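Local coordinates for CRISPR-associated protein CasA/Cse1 (Thermus thermophilus, PDB 4AN8) that serves as a subunit of Cascade, the CRISPR ribonucleoprotein complex that probably uses CRISPR RNA to target invading nucleic acids in adaptive immunity, at residues Ala43-Pro48 / Gln197-Thr202; Leu191-Gly196 / Arg344-Val349; Leu382-Glu387 / Asp455-Ala460. One frame throughout, in Å; residues are numbered along the deposited sequence.

Contact 1 (Ala43-Pro48 / Gln197-Thr202); sequences ARIETP and QNLLET
The carbonyl oxygen of Ala43 is met by a C-H group of the second segment and by a water. The CA-H of Asn198 makes a bent C-H...O contact with it (137° at H), Asn198 CA lying 3.3 Å from Ala43 O, and the water donates to it from 3.0 Å. That water also hydrogen-bonds to Thr202 OG1 at 2.7 Å, so it bridges Ala43, at the start of 43-48, to the first turn of the helix. No direct hydrogen bond joins the two segments. The one apolar touch is loose: Ile45 CG1 and Leu199 CD1 are 4.2 Å apart, and the side chains cross obliquely.

Asn198 is the N-cap of this helix. Its OD1 accepts from Glu201 N at 2.8 Å, the donor lying nearly in line with the side-chain C=O. Glu201 in turn reaches back, its OE1 taking the N-H of Gln197 from above the carboxylate plane at 2.6 Å, which ties down the loop leading into the helix.

Backbone bonds from Ala43 and Arg44 to Leu22 attach the short strand 44-45 to strand 19-23, while Leu199 bonds to Phe42. Helix 50-67 lies against both segments, with His57 touching Ile45 and Thr202.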
ATOM      1  N   ALA A  43     -18.814   5.619  -4.043  1.00 23.68           N
ATOM      2  CA  ALA A  43     -18.323   5.596  -2.671  1.00 23.68           C
ATOM      3  C   ALA A  43     -16.817   5.359  -2.688  1.00 23.68           C
ATOM      4  O   ALA A  43     -16.065   5.951  -1.907  1.00 23.68           O
ATOM      5  CB  ALA A  43     -19.043   4.503  -1.840  1.00 15.51           C
ATOM      6  N   ARG A  44     -16.377   4.495  -3.592  1.00 23.32           N
ATOM      7  CA  ARG A  44     -14.964   4.153  -3.678  1.00 23.32           C
ATOM      8  C   ARG A  44     -14.704   3.151  -4.800  1.00 23.32           C
ATOM      9  O   ARG A  44     -15.636   2.563  -5.368  1.00 23.32           O
ATOM     10  CB  ARG A  44     -14.495   3.537  -2.362  1.00 34.88           C
ATOM     11  CG  ARG A  44     -15.270   2.311  -1.987  1.00 34.88           C
ATOM     12  CD  ARG A  44     -14.688   1.641  -0.770  1.00 34.88           C
ATOM     13  NE  ARG A  44     -15.493   0.498  -0.365  1.00 34.88           N
ATOM     14  CZ  ARG A  44     -16.506   0.568   0.499  1.00 34.88           C
ATOM     15  NH1 ARG A  44     -16.838   1.730   1.057  1.00 34.88           N
ATOM     16  NH2 ARG A  44     -17.184  -0.527   0.810  1.00 34.88           N
ATOM     17  N   ILE A  45     -13.424   2.973  -5.108  1.00 17.42           N
ATOM     18  CA  ILE A  45     -12.987   1.870  -5.928  1.00 17.42           C
ATOM     19  C   ILE A  45     -13.069   0.645  -5.047  1.00 17.42           C
ATOM     20  O   ILE A  45     -12.594   0.667  -3.907  1.00 17.42           O
ATOM     21  CB  ILE A  45     -11.559   2.096  -6.420  1.00 18.47           C
ATOM     22  CG1 ILE A  45     -11.589   3.051  -7.619  1.00 18.47           C
ATOM     23  CG2 ILE A  45     -10.922   0.776  -6.794  1.00 18.47           C
ATOM     24  CD1 ILE A  45     -10.260   3.477  -8.063  1.00 18.47           C
ATOM     25  N   GLU A  46     -13.699  -0.405  -5.568  1.00 20.91           N
ATOM     26  CA  GLU A  46     -14.110  -1.551  -4.782  1.00 20.91           C
ATOM     27  C   GLU A  46     -13.592  -2.865  -5.372  1.00 20.91           C
ATOM     28  O   GLU A  46     -14.115  -3.374  -6.372  1.00 20.91           O
ATOM     29  CB  GLU A  46     -15.635  -1.593  -4.692  1.00 40.38           C
ATOM     30  CG  GLU A  46     -16.200  -2.825  -3.977  1.00 40.38           C
ATOM     31  CD  GLU A  46     -15.985  -2.804  -2.469  1.00 40.38           C
ATOM     32  OE1 GLU A  46     -15.376  -1.843  -1.940  1.00 40.38           O
ATOM     33  OE2 GLU A  46     -16.444  -3.756  -1.805  1.00 40.38           O
ATOM     34  N   THR A  47     -12.586  -3.435  -4.732  1.00 22.81           N
ATOM     35  CA  THR A  47     -12.013  -4.668  -5.211  1.00 22.81           C
ATOM     36  C   THR A  47     -11.539  -5.492  -4.026  1.00 22.81           C
ATOM     37  O   THR A  47     -11.116  -4.937  -3.013  1.00 22.81           O
ATOM     38  CB  THR A  47     -10.825  -4.383  -6.183  1.00 22.54           C
ATOM     39  OG1 THR A  47     -10.079  -5.587  -6.385  1.00 22.54           O
ATOM     40  CG2 THR A  47      -9.899  -3.290  -5.602  1.00 22.54           C
ATOM     41  N   PRO A  48     -11.617  -6.822  -4.136  1.00 25.55           N
ATOM     42  CA  PRO A  48     -11.035  -7.647  -3.077  1.00 25.55           C
ATOM     43  C   PRO A  48      -9.508  -7.526  -3.016  1.00 25.55           C
ATOM     44  O   PRO A  48      -8.929  -7.698  -1.949  1.00 25.55           O
ATOM     45  CB  PRO A  48     -11.452  -9.074  -3.462  1.00 27.06           C
ATOM     46  CG  PRO A  48     -11.739  -9.019  -4.913  1.00 27.06           C
ATOM     47  CD  PRO A  48     -12.258  -7.624  -5.190  1.00 27.06           C
ATOM     48  N   GLN A 197     -15.165  10.095   1.650  1.00 24.68           N
ATOM     49  CA  GLN A 197     -16.482   9.450   1.664  1.00 24.68           C
ATOM     50  C   GLN A 197     -16.979   9.117   0.263  1.00 24.68           C
ATOM     51  O   GLN A 197     -17.961   8.406   0.094  1.00 24.68           O
ATOM     52  CB  GLN A 197     -17.509  10.297   2.413  1.00 68.73           C
ATOM     53  CG  GLN A 197     -17.287  10.319   3.911  1.00 68.73           C
ATOM     54  CD  GLN A 197     -18.584  10.291   4.695  1.00 68.73           C
ATOM     55  OE1 GLN A 197     -19.196  11.334   4.937  1.00 68.73           O
ATOM     56  NE2 GLN A 197     -19.015   9.092   5.091  1.00 68.73           N
ATOM     57  N   ASN A 198     -16.305   9.660  -0.744  1.00 20.21           N
ATOM     58  CA  ASN A 198     -16.544   9.231  -2.108  1.00 20.21           C
ATOM     59  C   ASN A 198     -15.227   9.267  -2.848  1.00 20.21           C
ATOM     60  O   ASN A 198     -14.218   9.715  -2.309  1.00 20.21           O
ATOM     61  CB  ASN A 198     -17.607  10.093  -2.801  1.00 25.36           C
ATOM     62  CG  ASN A 198     -17.305  11.572  -2.724  1.00 25.36           C
ATOM     63  OD1 ASN A 198     -16.229  12.023  -3.102  1.00 25.36           O
ATOM     64  ND2 ASN A 198     -18.259  12.339  -2.233  1.00 25.36           N
ATOM     65  N   LEU A 199     -15.251   8.788  -4.081  1.00 18.00           N
ATOM     66  CA  LEU A 199     -14.058   8.691  -4.890  1.00 18.00           C
ATOM     67  C   LEU A 199     -13.472  10.069  -5.170  1.00 18.00           C
ATOM     68  O   LEU A 199     -12.247  10.222  -5.234  1.00 18.00           O
ATOM     69  CB  LEU A 199     -14.373   7.950  -6.206  1.00 14.28           C
ATOM     70  CG  LEU A 199     -13.150   7.728  -7.123  1.00 14.28           C
ATOM     71  CD1 LEU A 199     -11.988   7.001  -6.369  1.00 14.28           C
ATOM     72  CD2 LEU A 199     -13.536   6.991  -8.426  1.00 14.28           C
ATOM     73  N   LEU A 200     -14.322  11.076  -5.360  1.00 19.55           N
ATOM     74  CA  LEU A 200     -13.792  12.426  -5.543  1.00 19.55           C
ATOM     75  C   LEU A 200     -12.936  12.834  -4.359  1.00 19.55           C
ATOM     76  O   LEU A 200     -11.812  13.306  -4.538  1.00 19.55           O
ATOM     77  CB  LEU A 200     -14.901  13.467  -5.738  1.00 23.38           C
ATOM     78  CG  LEU A 200     -14.408  14.914  -5.762  1.00 23.38           C
ATOM     79  CD1 LEU A 200     -13.625  15.145  -7.010  1.00 23.38           C
ATOM     80  CD2 LEU A 200     -15.605  15.867  -5.704  1.00 23.38           C
ATOM     81  N   GLU A 201     -13.449  12.648  -3.150  1.00 19.63           N
ATOM     82  CA  GLU A 201     -12.696  13.057  -1.965  1.00 19.63           C
ATOM     83  C   GLU A 201     -11.375  12.296  -1.888  1.00 19.63           C
ATOM     84  O   GLU A 201     -10.314  12.879  -1.610  1.00 19.63           O
ATOM     85  CB  GLU A 201     -13.511  12.851  -0.685  1.00 29.54           C
ATOM     86  CG  GLU A 201     -14.751  13.735  -0.621  1.00 29.54           C
ATOM     87  CD  GLU A 201     -15.584  13.575   0.667  1.00 29.54           C
ATOM     88  OE1 GLU A 201     -15.293  12.714   1.525  1.00 29.54           O
ATOM     89  OE2 GLU A 201     -16.559  14.331   0.812  1.00 29.54           O
ATOM     90  N   THR A 202     -11.451  10.992  -2.152  1.00 21.14           N
ATOM     91  CA  THR A 202     -10.273  10.150  -2.058  1.00 21.14           C
ATOM     92  C   THR A 202      -9.194  10.623  -3.041  1.00 21.14           C
ATOM     93  O   THR A 202      -8.069  10.892  -2.629  1.00 21.14           O
ATOM     94  CB  THR A 202     -10.616   8.665  -2.240  1.00 17.82           C
ATOM     95  OG1 THR A 202     -11.457   8.262  -1.156  1.00 17.82           O
ATOM     96  CG2 THR A 202      -9.332   7.806  -2.240  1.00 17.82           C
TER
HETATM   97  O   HOH W   1     -13.157   6.475  -2.152  1.00 54.65           O

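Contact 2 (Leu191-Gly196 / Arg344-Val349); sequences LFLPTG and RVLGQV
Arg344 lies across from Leu193 and Thr195, and its aliphatic chain can be followed atom by atom. Arg344 CB sits 3.6 Å from Leu193 O. Arg344 CG, anti to the carbonyl carbon (chi1 -59°), comes to 3.6 Å from Thr195 OG1, and CD is at much the same distance from that hydroxyl. The chain stays extended from CG to NE, the Arg344 and Thr195 side chains crossing at a slant, and Arg344 NE is still 4.2 Å from Thr195 OG1. Beyond it NH1 makes a salt bridge with Glu53 of helix 50-67.

The backbones run antiparallel. Leu193 and Arg344 form a hydrogen-bonded pair, with Leu193 N to Arg344 O at 2.8 Å and Arg344 N to Leu193 O at 3.0 Å. Leu193 O also accepts from Thr195 OG1 at 3.2 Å, and the two donors reach it from opposite faces of its plane; the threonine hydroxyl is thereby turned back onto its own strand. Leu191 and Leu346 are the other hydrogen-bonded pair, Leu191 N standing 2.7 Å from Leu346 O. On the same face as Arg344, Leu193 CD2 meets Leu346 CD1 at 4.2 Å. The intervening non-hydrogen-bonded pair, Phe192 and Val345, projects from the other face.

Strand 342-351 is the middle of a three-stranded antiparallel sheet, between 191-195 and 354-364. Helix 50-67 packs on the leucine face through Ala54 and His57, whereas Phe192 touches Ala283 and Ala319 in loops.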
ATOM      1  N   LEU A 191       1.827   1.255   0.927  1.00 18.20           N
ATOM      2  CA  LEU A 191       1.302   2.477   0.310  1.00 18.20           C
ATOM      3  C   LEU A 191       0.255   3.171   1.190  1.00 18.20           C
ATOM      4  O   LEU A 191      -0.702   2.529   1.643  1.00 18.20           O
ATOM      5  CB  LEU A 191       0.708   2.160  -1.059  1.00 16.86           C
ATOM      6  CG  LEU A 191       1.729   1.508  -2.010  1.00 16.86           C
ATOM      7  CD1 LEU A 191       1.080   1.235  -3.379  1.00 16.86           C
ATOM      8  CD2 LEU A 191       2.989   2.381  -2.163  1.00 16.86           C
ATOM      9  N   PHE A 192       0.443   4.470   1.424  1.00 17.34           N
ATOM     10  CA  PHE A 192      -0.519   5.261   2.193  1.00 17.34           C
ATOM     11  C   PHE A 192      -1.564   5.906   1.294  1.00 17.34           C
ATOM     12  O   PHE A 192      -1.244   6.752   0.438  1.00 17.34           O
ATOM     13  CB  PHE A 192       0.174   6.318   3.051  1.00 19.11           C
ATOM     14  CG  PHE A 192       0.993   5.737   4.156  1.00 19.11           C
ATOM     15  CD1 PHE A 192       2.203   5.116   3.885  1.00 19.11           C
ATOM     16  CD2 PHE A 192       0.550   5.787   5.469  1.00 19.11           C
ATOM     17  CE1 PHE A 192       2.966   4.576   4.902  1.00 19.11           C
ATOM     18  CE2 PHE A 192       1.311   5.232   6.505  1.00 19.11           C
ATOM     19  CZ  PHE A 192       2.520   4.631   6.222  1.00 19.11           C
ATOM     20  N   LEU A 193      -2.813   5.508   1.501  1.00 18.07           N
ATOM     21  CA  LEU A 193      -3.907   6.034   0.695  1.00 18.07           C
ATOM     22  C   LEU A 193      -5.023   6.614   1.544  1.00 18.07           C
ATOM     23  O   LEU A 193      -5.970   5.917   1.889  1.00 18.07           O
ATOM     24  CB  LEU A 193      -4.471   4.936  -0.217  1.00 20.43           C
ATOM     25  CG  LEU A 193      -5.609   5.408  -1.113  1.00 20.43           C
ATOM     26  CD1 LEU A 193      -5.045   5.924  -2.446  1.00 20.43           C
ATOM     27  CD2 LEU A 193      -6.639   4.298  -1.326  1.00 20.43           C
ATOM     28  N   PRO A 194      -4.917   7.899   1.897  1.00 19.61           N
ATOM     29  CA  PRO A 194      -6.018   8.552   2.604  1.00 19.61           C
ATOM     30  C   PRO A 194      -7.303   8.420   1.795  1.00 19.61           C
ATOM     31  O   PRO A 194      -7.273   8.399   0.558  1.00 19.61           O
ATOM     32  CB  PRO A 194      -5.586  10.010   2.653  1.00 16.60           C
ATOM     33  CG  PRO A 194      -4.114   9.946   2.614  1.00 16.60           C
ATOM     34  CD  PRO A 194      -3.782   8.809   1.686  1.00 16.60           C
ATOM     35  N   THR A 195      -8.424   8.320   2.499  1.00 25.72           N
ATOM     36  CA  THR A 195      -9.675   7.946   1.875  1.00 25.72           C
ATOM     37  C   THR A 195     -10.796   8.803   2.435  1.00 25.72           C
ATOM     38  O   THR A 195     -10.854   9.048   3.650  1.00 25.72           O
ATOM     39  CB  THR A 195      -9.947   6.444   2.095  1.00 38.34           C
ATOM     40  OG1 THR A 195      -9.109   5.686   1.209  1.00 38.34           O
ATOM     41  CG2 THR A 195     -11.370   6.095   1.822  1.00 38.34           C
ATOM     42  N   GLY A 196     -11.657   9.294   1.544  1.00 22.78           N
ATOM     43  CA  GLY A 196     -12.763  10.136   1.954  1.00 22.78           C
ATOM     44  C   GLY A 196     -14.063   9.381   1.841  1.00 22.78           C
ATOM     45  O   GLY A 196     -14.061   8.148   1.880  1.00 22.78           O
ATOM     46  N   ARG A 344      -6.143   4.270   4.405  1.00 22.62           N
ATOM     47  CA  ARG A 344      -5.923   2.888   3.996  1.00 22.62           C
ATOM     48  C   ARG A 344      -4.446   2.617   3.747  1.00 22.62           C
ATOM     49  O   ARG A 344      -3.752   3.440   3.145  1.00 22.62           O
ATOM     50  CB  ARG A 344      -6.736   2.559   2.763  1.00 29.20           C
ATOM     51  CG  ARG A 344      -8.194   2.744   2.985  1.00 29.20           C
ATOM     52  CD  ARG A 344      -8.955   2.102   1.886  1.00 29.20           C
ATOM     53  NE  ARG A 344     -10.334   1.869   2.291  1.00 29.20           N
ATOM     54  CZ  ARG A 344     -11.092   0.915   1.771  1.00 29.20           C
ATOM     55  NH1 ARG A 344     -10.591   0.113   0.835  1.00 29.20           N
ATOM     56  NH2 ARG A 344     -12.342   0.761   2.189  1.00 29.20           N
ATOM     57  N   VAL A 345      -3.953   1.490   4.233  1.00 24.25           N
ATOM     58  CA  VAL A 345      -2.608   1.063   3.887  1.00 24.25           C
ATOM     59  C   VAL A 345      -2.717  -0.166   2.996  1.00 24.25           C
ATOM     60  O   VAL A 345      -3.402  -1.128   3.340  1.00 24.25           O
ATOM     61  CB  VAL A 345      -1.751   0.750   5.113  1.00 17.17           C
ATOM     62  CG1 VAL A 345      -0.336   0.340   4.662  1.00 17.17           C
ATOM     63  CG2 VAL A 345      -1.693   1.977   6.053  1.00 17.17           C
ATOM     64  N   LEU A 346      -2.072  -0.105   1.836  1.00 22.54           N
ATOM     65  CA  LEU A 346      -2.108  -1.178   0.840  1.00 22.54           C
ATOM     66  C   LEU A 346      -0.692  -1.607   0.460  1.00 22.54           C
ATOM     67  O   LEU A 346       0.190  -0.768   0.298  1.00 22.54           O
ATOM     68  CB  LEU A 346      -2.831  -0.699  -0.426  1.00 16.28           C
ATOM     69  CG  LEU A 346      -4.159   0.018  -0.238  1.00 16.28           C
ATOM     70  CD1 LEU A 346      -4.656   0.627  -1.560  1.00 16.28           C
ATOM     71  CD2 LEU A 346      -5.196  -0.914   0.380  1.00 16.28           C
ATOM     72  N   GLY A 347      -0.473  -2.903   0.299  1.00 20.19           N
ATOM     73  CA  GLY A 347       0.834  -3.400  -0.103  1.00 20.19           C
ATOM     74  C   GLY A 347       0.992  -4.920   0.006  1.00 20.19           C
ATOM     75  O   GLY A 347       0.047  -5.623   0.349  1.00 20.19           O
ATOM     76  N   GLN A 348       2.193  -5.413  -0.294  1.00 18.51           N
ATOM     77  CA  GLN A 348       2.486  -6.839  -0.244  1.00 18.51           C
ATOM     78  C   GLN A 348       3.401  -7.089   0.920  1.00 18.51           C
ATOM     79  O   GLN A 348       4.245  -6.258   1.220  1.00 18.51           O
ATOM     80  CB  GLN A 348       3.273  -7.304  -1.485  1.00 23.37           C
ATOM     81  CG  GLN A 348       2.850  -6.736  -2.743  1.00 23.37           C
ATOM     82  CD  GLN A 348       3.501  -7.397  -3.935  1.00 23.37           C
ATOM     83  OE1 GLN A 348       2.889  -8.232  -4.589  1.00 23.37           O
ATOM     84  NE2 GLN A 348       4.724  -6.979  -4.265  1.00 23.37           N
ATOM     85  N   VAL A 349       3.267  -8.251   1.541  1.00 23.77           N
ATOM     86  CA  VAL A 349       4.310  -8.719   2.438  1.00 23.77           C
ATOM     87  C   VAL A 349       5.222  -9.572   1.579  1.00 23.77           C
ATOM     88  O   VAL A 349       4.769 -10.533   0.942  1.00 23.77           O
ATOM     89  CB  VAL A 349       3.759  -9.591   3.571  1.00 21.00           C
ATOM     90  CG1 VAL A 349       4.886  -9.913   4.569  1.00 21.00           C
ATOM     91  CG2 VAL A 349       2.606  -8.884   4.247  1.00 21.00           C
TER

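Contact 3 (Leu382-Glu387 / Asp455-Ala460); sequences LKMAEE and DLWREA
Met384 and Ala385 meet Trp457 and Arg458 where the helical segments 382-387 and 455-460 run nearly parallel, their axes 16° apart and 10.5 Å from each other at closest. The methyl CE of Met384 touches both larger residues. It is 3.8 Å from Arg458 NE, and a bend at the thioether (chi3 57°) sets it there. Met384 CE also lies 4.3 Å from Trp457 CD1. Ala385 CB comes up at the edge of the indole, near its plane, 3.8 Å from Trp457 CZ2.

Behind these contacts, polar bonds hold the larger groups. Trp457 NE1 is hydrogen-bonded to Ala381 O on the helix of Met384. Arg458 bends at chi3 and turns back to Asp455, one turn earlier in its own helix: Arg458 NH1 makes a salt bridge to the anti lone pair of Asp455 OD1 at 3.1 Å, and NH2 adds a weak bond to the same oxygen. Further out, Phe444 and Leu437 of helix 429-446 touch Trp457 and Ala385, in the C-terminal helical bundle of Cse1.

Between the segments themselves, then, cohesion is van der Waals. The indole N-H, bonded to a backbone carbonyl across the interface, helps to set the rotation of the ring, and the Asp455 carboxylate probably offsets the charge of the guanidinium beside the methionine methyl.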
ATOM      1  N   LEU A 382       3.560   4.447  21.686  1.00 28.43           N
ATOM      2  CA  LEU A 382       4.198   3.334  21.006  1.00 28.43           C
ATOM      3  C   LEU A 382       5.365   2.825  21.829  1.00 28.43           C
ATOM      4  O   LEU A 382       5.730   1.659  21.747  1.00 28.43           O
ATOM      5  CB  LEU A 382       4.660   3.735  19.603  1.00 30.15           C
ATOM      6  CG  LEU A 382       3.752   3.281  18.462  1.00 30.15           C
ATOM      7  CD1 LEU A 382       2.309   3.571  18.790  1.00 30.15           C
ATOM      8  CD2 LEU A 382       4.171   3.922  17.137  1.00 30.15           C
ATOM      9  N   LYS A 383       5.962   3.710  22.609  1.00 32.73           N
ATOM     10  CA  LYS A 383       7.139   3.350  23.389  1.00 32.73           C
ATOM     11  C   LYS A 383       6.711   2.476  24.569  1.00 32.73           C
ATOM     12  O   LYS A 383       7.292   1.424  24.813  1.00 32.73           O
ATOM     13  CB  LYS A 383       7.872   4.604  23.867  1.00 73.12           C
ATOM     14  CG  LYS A 383       9.262   4.348  24.418  1.00 73.12           C
ATOM     15  CD  LYS A 383       9.969   5.661  24.731  1.00 73.12           C
ATOM     16  CE  LYS A 383      11.331   5.446  25.392  1.00 73.12           C
ATOM     17  NZ  LYS A 383      11.221   4.923  26.789  1.00 73.12           N
ATOM     18  N   MET A 384       5.680   2.908  25.279  1.00 34.19           N
ATOM     19  CA  MET A 384       5.089   2.085  26.321  1.00 34.19           C
ATOM     20  C   MET A 384       4.784   0.695  25.776  1.00 34.19           C
ATOM     21  O   MET A 384       5.225  -0.308  26.347  1.00 34.19           O
ATOM     22  CB  MET A 384       3.815   2.733  26.859  1.00 62.08           C
ATOM     23  CG  MET A 384       4.052   4.061  27.554  1.00 62.08           C
ATOM     24  SD  MET A 384       2.571   5.087  27.710  1.00 62.08           S
ATOM     25  CE  MET A 384       1.479   3.971  28.589  1.00 62.08           C
ATOM     26  N   ALA A 385       4.043   0.630  24.664  1.00 27.15           N
ATOM     27  CA  ALA A 385       3.602  -0.642  24.124  1.00 27.15           C
ATOM     28  C   ALA A 385       4.804  -1.515  23.784  1.00 27.15           C
ATOM     29  O   ALA A 385       4.786  -2.722  24.045  1.00 27.15           O
ATOM     30  CB  ALA A 385       2.670  -0.443  22.929  1.00 17.97           C
ATOM     31  N   GLU A 386       5.875  -0.914  23.268  1.00 24.64           N
ATOM     32  CA  GLU A 386       7.078  -1.705  22.948  1.00 24.64           C
ATOM     33  C   GLU A 386       7.827  -2.198  24.185  1.00 24.64           C
ATOM     34  O   GLU A 386       8.390  -3.296  24.182  1.00 24.64           O
ATOM     35  CB  GLU A 386       8.055  -0.965  22.011  1.00 36.16           C
ATOM     36  CG  GLU A 386       7.521  -0.674  20.599  1.00 36.16           C
ATOM     37  CD  GLU A 386       7.437  -1.915  19.696  1.00 36.16           C
ATOM     38  OE1 GLU A 386       8.057  -2.950  20.012  1.00 36.16           O
ATOM     39  OE2 GLU A 386       6.743  -1.855  18.657  1.00 36.16           O
ATOM     40  N   GLU A 387       7.855  -1.393  25.235  1.00 36.91           N
ATOM     41  CA  GLU A 387       8.594  -1.778  26.424  1.00 36.91           C
ATOM     42  C   GLU A 387       7.882  -2.949  27.103  1.00 36.91           C
ATOM     43  O   GLU A 387       8.505  -3.931  27.491  1.00 36.91           O
ATOM     44  CB  GLU A 387       8.742  -0.596  27.384  1.00 68.74           C
ATOM     45  CG  GLU A 387       9.765   0.436  26.922  1.00 68.74           C
ATOM     46  CD  GLU A 387       9.912   1.613  27.880  1.00 68.74           C
ATOM     47  OE1 GLU A 387       9.268   1.597  28.958  1.00 68.74           O
ATOM     48  OE2 GLU A 387      10.672   2.553  27.547  1.00 68.74           O
ATOM     49  N   ASP A 455      -3.743   7.898  28.689  1.00 52.30           N
ATOM     50  CA  ASP A 455      -4.380   7.172  29.775  1.00 52.30           C
ATOM     51  C   ASP A 455      -5.246   6.043  29.245  1.00 52.30           C
ATOM     52  O   ASP A 455      -5.212   4.932  29.772  1.00 52.30           O
ATOM     53  CB  ASP A 455      -5.198   8.120  30.655  1.00 73.64           C
ATOM     54  CG  ASP A 455      -4.333   9.169  31.334  1.00 73.64           C
ATOM     55  OD1 ASP A 455      -3.228   8.824  31.809  1.00 73.64           O
ATOM     56  OD2 ASP A 455      -4.758  10.344  31.381  1.00 73.64           O
ATOM     57  N   LEU A 456      -6.020   6.317  28.203  1.00 43.46           N
ATOM     58  CA  LEU A 456      -6.800   5.261  27.572  1.00 43.46           C
ATOM     59  C   LEU A 456      -5.862   4.153  27.092  1.00 43.46           C
ATOM     60  O   LEU A 456      -6.164   2.968  27.214  1.00 43.46           O
ATOM     61  CB  LEU A 456      -7.624   5.808  26.404  1.00102.24           C
ATOM     62  CG  LEU A 456      -8.879   6.598  26.781  1.00102.24           C
ATOM     63  CD1 LEU A 456      -9.753   5.790  27.736  1.00102.24           C
ATOM     64  CD2 LEU A 456      -8.531   7.959  27.381  1.00102.24           C
ATOM     65  N   TRP A 457      -4.705   4.545  26.573  1.00 35.57           N
ATOM     66  CA  TRP A 457      -3.784   3.583  25.996  1.00 35.57           C
ATOM     67  C   TRP A 457      -3.241   2.688  27.099  1.00 35.57           C
ATOM     68  O   TRP A 457      -3.180   1.459  26.947  1.00 35.57           O
ATOM     69  CB  TRP A 457      -2.651   4.318  25.286  1.00 28.40           C
ATOM     70  CG  TRP A 457      -1.704   3.440  24.536  1.00 28.40           C
ATOM     71  CD1 TRP A 457      -0.365   3.353  24.723  1.00 28.40           C
ATOM     72  CD2 TRP A 457      -2.022   2.542  23.455  1.00 28.40           C
ATOM     73  NE1 TRP A 457       0.180   2.459  23.839  1.00 28.40           N
ATOM     74  CE2 TRP A 457      -0.815   1.941  23.052  1.00 28.40           C
ATOM     75  CE3 TRP A 457      -3.211   2.182  22.804  1.00 28.40           C
ATOM     76  CZ2 TRP A 457      -0.751   1.004  22.018  1.00 28.40           C
ATOM     77  CZ3 TRP A 457      -3.157   1.239  21.791  1.00 28.40           C
ATOM     78  CH2 TRP A 457      -1.929   0.661  21.404  1.00 28.40           C
ATOM     79  N   ARG A 458      -2.856   3.310  28.212  1.00 34.69           N
ATOM     80  CA  ARG A 458      -2.311   2.573  29.351  1.00 34.69           C
ATOM     81  C   ARG A 458      -3.323   1.560  29.855  1.00 34.69           C
ATOM     82  O   ARG A 458      -2.967   0.429  30.187  1.00 34.69           O
ATOM     83  CB  ARG A 458      -1.894   3.507  30.483  1.00 99.82           C
ATOM     84  CG  ARG A 458      -1.147   2.784  31.594  1.00 99.82           C
ATOM     85  CD  ARG A 458      -0.526   3.762  32.573  1.00 99.82           C
ATOM     86  NE  ARG A 458      -0.093   4.982  31.902  1.00 99.82           N
ATOM     87  CZ  ARG A 458      -0.718   6.149  32.010  1.00 99.82           C
ATOM     88  NH1 ARG A 458      -1.795   6.256  32.780  1.00 99.82           N
ATOM     89  NH2 ARG A 458      -0.263   7.212  31.358  1.00 99.82           N
ATOM     90  N   GLU A 459      -4.588   1.954  29.880  1.00 36.93           N
ATOM     91  CA  GLU A 459      -5.646   1.014  30.216  1.00 36.93           C
ATOM     92  C   GLU A 459      -5.673  -0.150  29.226  1.00 36.93           C
ATOM     93  O   GLU A 459      -5.798  -1.317  29.620  1.00 36.93           O
ATOM     94  CB  GLU A 459      -7.006   1.713  30.246  1.00111.78           C
ATOM     95  CG  GLU A 459      -7.054   2.940  31.146  1.00111.78           C
ATOM     96  CD  GLU A 459      -6.585   2.657  32.565  1.00111.78           C
ATOM     97  OE1 GLU A 459      -6.642   1.485  32.997  1.00111.78           O
ATOM     98  OE2 GLU A 459      -6.153   3.613  33.248  1.00111.78           O
ATOM     99  N   ALA A 460      -5.554   0.163  27.939  1.00 31.06           N
ATOM    100  CA  ALA A 460      -5.595  -0.884  26.920  1.00 31.06           C
ATOM    101  C   ALA A 460      -4.373  -1.783  27.029  1.00 31.06           C
ATOM    102  O   ALA A 460      -4.479  -2.989  26.870  1.00 31.06           O
ATOM    103  CB  ALA A 460      -5.711  -0.280  25.524  1.00 27.81           C
TER

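How the contacts relate
Contacts 1 and 2 are neighbours, their centres 13 Å apart, and they touch: strand 191-195 is followed, after a short loop, by helix 199-206, and Thr202 OG1 is 2.9 Å from Gly196 N, a probable hydrogen bond. Along the chain their segments alternate, so the two contacts cross, and helix 50-67 lies against both. Contact 3 is separate. It follows the others in sequence and sits in the helical C-terminal part, its centre 25 Å from that of contact 2 and 33 Å from that of contact 1. Even the nearest atoms of contacts 2 and 3 are about 11 Å apart. Contact 2 lies closest to the middle of the chain, about 4 Å from its centre.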